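Local coordinates for conserved domain protein (Bacillus anthracis, PDB 3FBQ) that is of unknown function but is built largely of antiparallel beta sheet, probably with E-set (immunoglobulin-like) domains, at residues A[124-128]-A[129-133]. Sequence-based numbering, arbitrary orientation.
Sequences IEIPD and RKKSI
Ile126 reaches across to Lys131 and Ile133 on one face of an antiparallel pair, where the apolar side chains of the hairpin end pack together. Its CD1 lies 3.6 Å from CE of Lys131 and 3.7 Å from CD1 of Ile133. Because CG1 stands beside the backbone N (chi1 -61°), CG2 is directed instead toward the turn and rests 3.8 Å from CB of Arg129. Gln64 also touches Ile126 and Ile133 and accepts a weak hydrogen bond from Lys131 NZ, so the ammonium group has a polar partner beyond the aliphatic row. The backbone is paired as well: Ile133 N donates to Ile124 O, with Ile124 N to Ile133 O completing the ring, and Ile126 N meets Lys131 O at 2.7 Å in a nearly straight bond (170°). This is the end of the beta hairpin of strands 114-126 and 131-144, closed by a type I turn from Pro127 to Lys130 and a G1 beta bulge in which Lys130 and Lys131 both face Ile126. Lys130 takes the left-handed backbone conformation, and its N donates to Pro127 O at 3.0 Å; the bonds of Lys130 N and Lys131 N to Ile126 O are weak. Toward solvent, at Arg129 and Lys130, the grip slackens. Asp128 OD2 and Arg129 NH2 form only a long salt bridge of 3.9 Å, with carboxylate and guanidinium planes 71° apart, and the carboxylate has a second, weak partner in Asp68 N. The opposite face is loose within the hairpin but covered from outside: Glu125 CG and Ser132 CB are 4.2 Å apart, and both residues pack against Ile71 of a neighbouring subunit.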
loop_
_atom_site.group_PDB
_atom_site.type_symbol
_atom_site.label_atom_id
_atom_site.label_comp_id
_atom_site.label_asym_id
_atom_site.label_seq_id
_atom_site.Cartn_x
_atom_site.Cartn_y
_atom_site.Cartn_z
ATOM N N ILE A 124 0.119 4.270 -8.520
ATOM C CA ILE A 124 1.390 4.843 -8.938
ATOM C C ILE A 124 1.403 6.205 -8.348
ATOM O O ILE A 124 0.586 7.057 -8.726
ATOM C CB ILE A 124 1.436 5.048 -10.453
ATOM C CG1 ILE A 124 1.020 3.751 -11.145
ATOM C CG2 ILE A 124 2.832 5.394 -10.860
ATOM C CD1 ILE A 124 1.948 2.556 -10.825
ATOM N N GLU A 125 2.287 6.430 -7.404
ATOM C CA GLU A 125 2.435 7.780 -6.900
ATOM C C GLU A 125 3.388 8.424 -7.847
ATOM O O GLU A 125 4.259 7.755 -8.391
ATOM C CB GLU A 125 3.130 7.789 -5.587
ATOM C CG GLU A 125 2.304 7.624 -4.414
ATOM C CD GLU A 125 2.962 8.353 -3.278
ATOM O OE1 GLU A 125 3.763 7.715 -2.577
ATOM O OE2 GLU A 125 2.785 9.577 -3.133
ATOM N N ILE A 126 3.208 9.720 -8.031
ATOM C CA ILE A 126 4.050 10.566 -8.844
ATOM C C ILE A 126 4.420 11.646 -7.861
ATOM O O ILE A 126 3.734 12.698 -7.714
ATOM C CB ILE A 126 3.294 11.203 -10.003
ATOM C CG1 ILE A 126 2.717 10.120 -10.935
ATOM C CG2 ILE A 126 4.214 12.139 -10.722
ATOM C CD1 ILE A 126 1.311 10.403 -11.443
ATOM N N PRO A 127 5.498 11.378 -7.133
ATOM C CA PRO A 127 5.824 12.372 -6.138
ATOM C C PRO A 127 6.115 13.721 -6.826
ATOM O O PRO A 127 5.718 14.756 -6.288
ATOM C CB PRO A 127 7.028 11.765 -5.444
ATOM C CG PRO A 127 6.865 10.283 -5.650
ATOM C CD PRO A 127 6.356 10.192 -7.055
ATOM N N ASP A 128 6.767 13.740 -8.004
ATOM C CA ASP A 128 7.067 15.053 -8.652
ATOM C C ASP A 128 5.780 15.873 -8.704
ATOM O O ASP A 128 5.772 16.993 -8.286
ATOM C CB ASP A 128 7.656 14.910 -10.064
ATOM C CG ASP A 128 9.102 14.416 -10.068
ATOM O OD1 ASP A 128 9.559 13.830 -9.057
ATOM O OD2 ASP A 128 9.795 14.608 -11.106
ATOM N N ARG A 129 4.676 15.277 -9.161
ATOM C CA ARG A 129 3.417 15.994 -9.306
ATOM C C ARG A 129 2.399 15.804 -8.167
ATOM O O ARG A 129 1.243 16.103 -8.341
ATOM C CB ARG A 129 2.814 15.667 -10.669
ATOM C CG ARG A 129 2.351 16.943 -11.422
ATOM C CD ARG A 129 2.984 17.111 -12.832
ATOM N NE ARG A 129 4.167 16.263 -13.058
ATOM C CZ ARG A 129 5.383 16.426 -12.506
ATOM N NH1 ARG A 129 5.614 17.431 -11.647
ATOM N NH2 ARG A 129 6.383 15.579 -12.820
ATOM N N LYS A 130 2.832 15.261 -7.020
ATOM C CA LYS A 130 2.115 15.366 -5.712
ATOM C C LYS A 130 0.785 14.573 -5.595
ATOM O O LYS A 130 -0.145 14.932 -4.876
ATOM C CB LYS A 130 1.867 16.846 -5.440
ATOM C CG LYS A 130 2.091 17.289 -4.023
ATOM C CD LYS A 130 3.539 17.451 -3.753
ATOM C CE LYS A 130 3.731 18.563 -2.783
ATOM N NZ LYS A 130 4.137 19.850 -3.430
ATOM N N LYS A 131 0.768 13.446 -6.267
ATOM C CA LYS A 131 -0.397 12.914 -6.899
ATOM C C LYS A 131 -0.142 11.433 -7.055
ATOM O O LYS A 131 1.022 11.008 -7.043
ATOM C CB LYS A 131 -0.438 13.477 -8.304
ATOM C CG LYS A 131 -1.808 13.582 -8.812
ATOM C CD LYS A 131 -1.774 13.927 -10.265
ATOM C CE LYS A 131 -1.427 12.720 -11.072
ATOM N NZ LYS A 131 -1.050 13.230 -12.396
ATOM N N SER A 132 -1.208 10.652 -7.226
ATOM C CA SER A 132 -1.055 9.235 -7.517
ATOM C C SER A 132 -2.087 8.954 -8.567
ATOM O O SER A 132 -3.016 9.739 -8.703
ATOM C CB SER A 132 -1.336 8.377 -6.307
ATOM O OG SER A 132 -2.644 8.678 -5.836
ATOM N N ILE A 133 -1.866 7.873 -9.328
ATOM C CA ILE A 133 -2.878 7.317 -10.179
ATOM C C ILE A 133 -3.439 6.092 -9.450
ATOM O O ILE A 133 -2.736 5.099 -9.214
ATOM C CB ILE A 133 -2.346 6.961 -11.584
ATOM C CG1 ILE A 133 -1.976 8.198 -12.386
ATOM C CG2 ILE A 133 -3.395 6.223 -12.396
ATOM C CD1 ILE A 133 -0.812 7.918 -13.232
#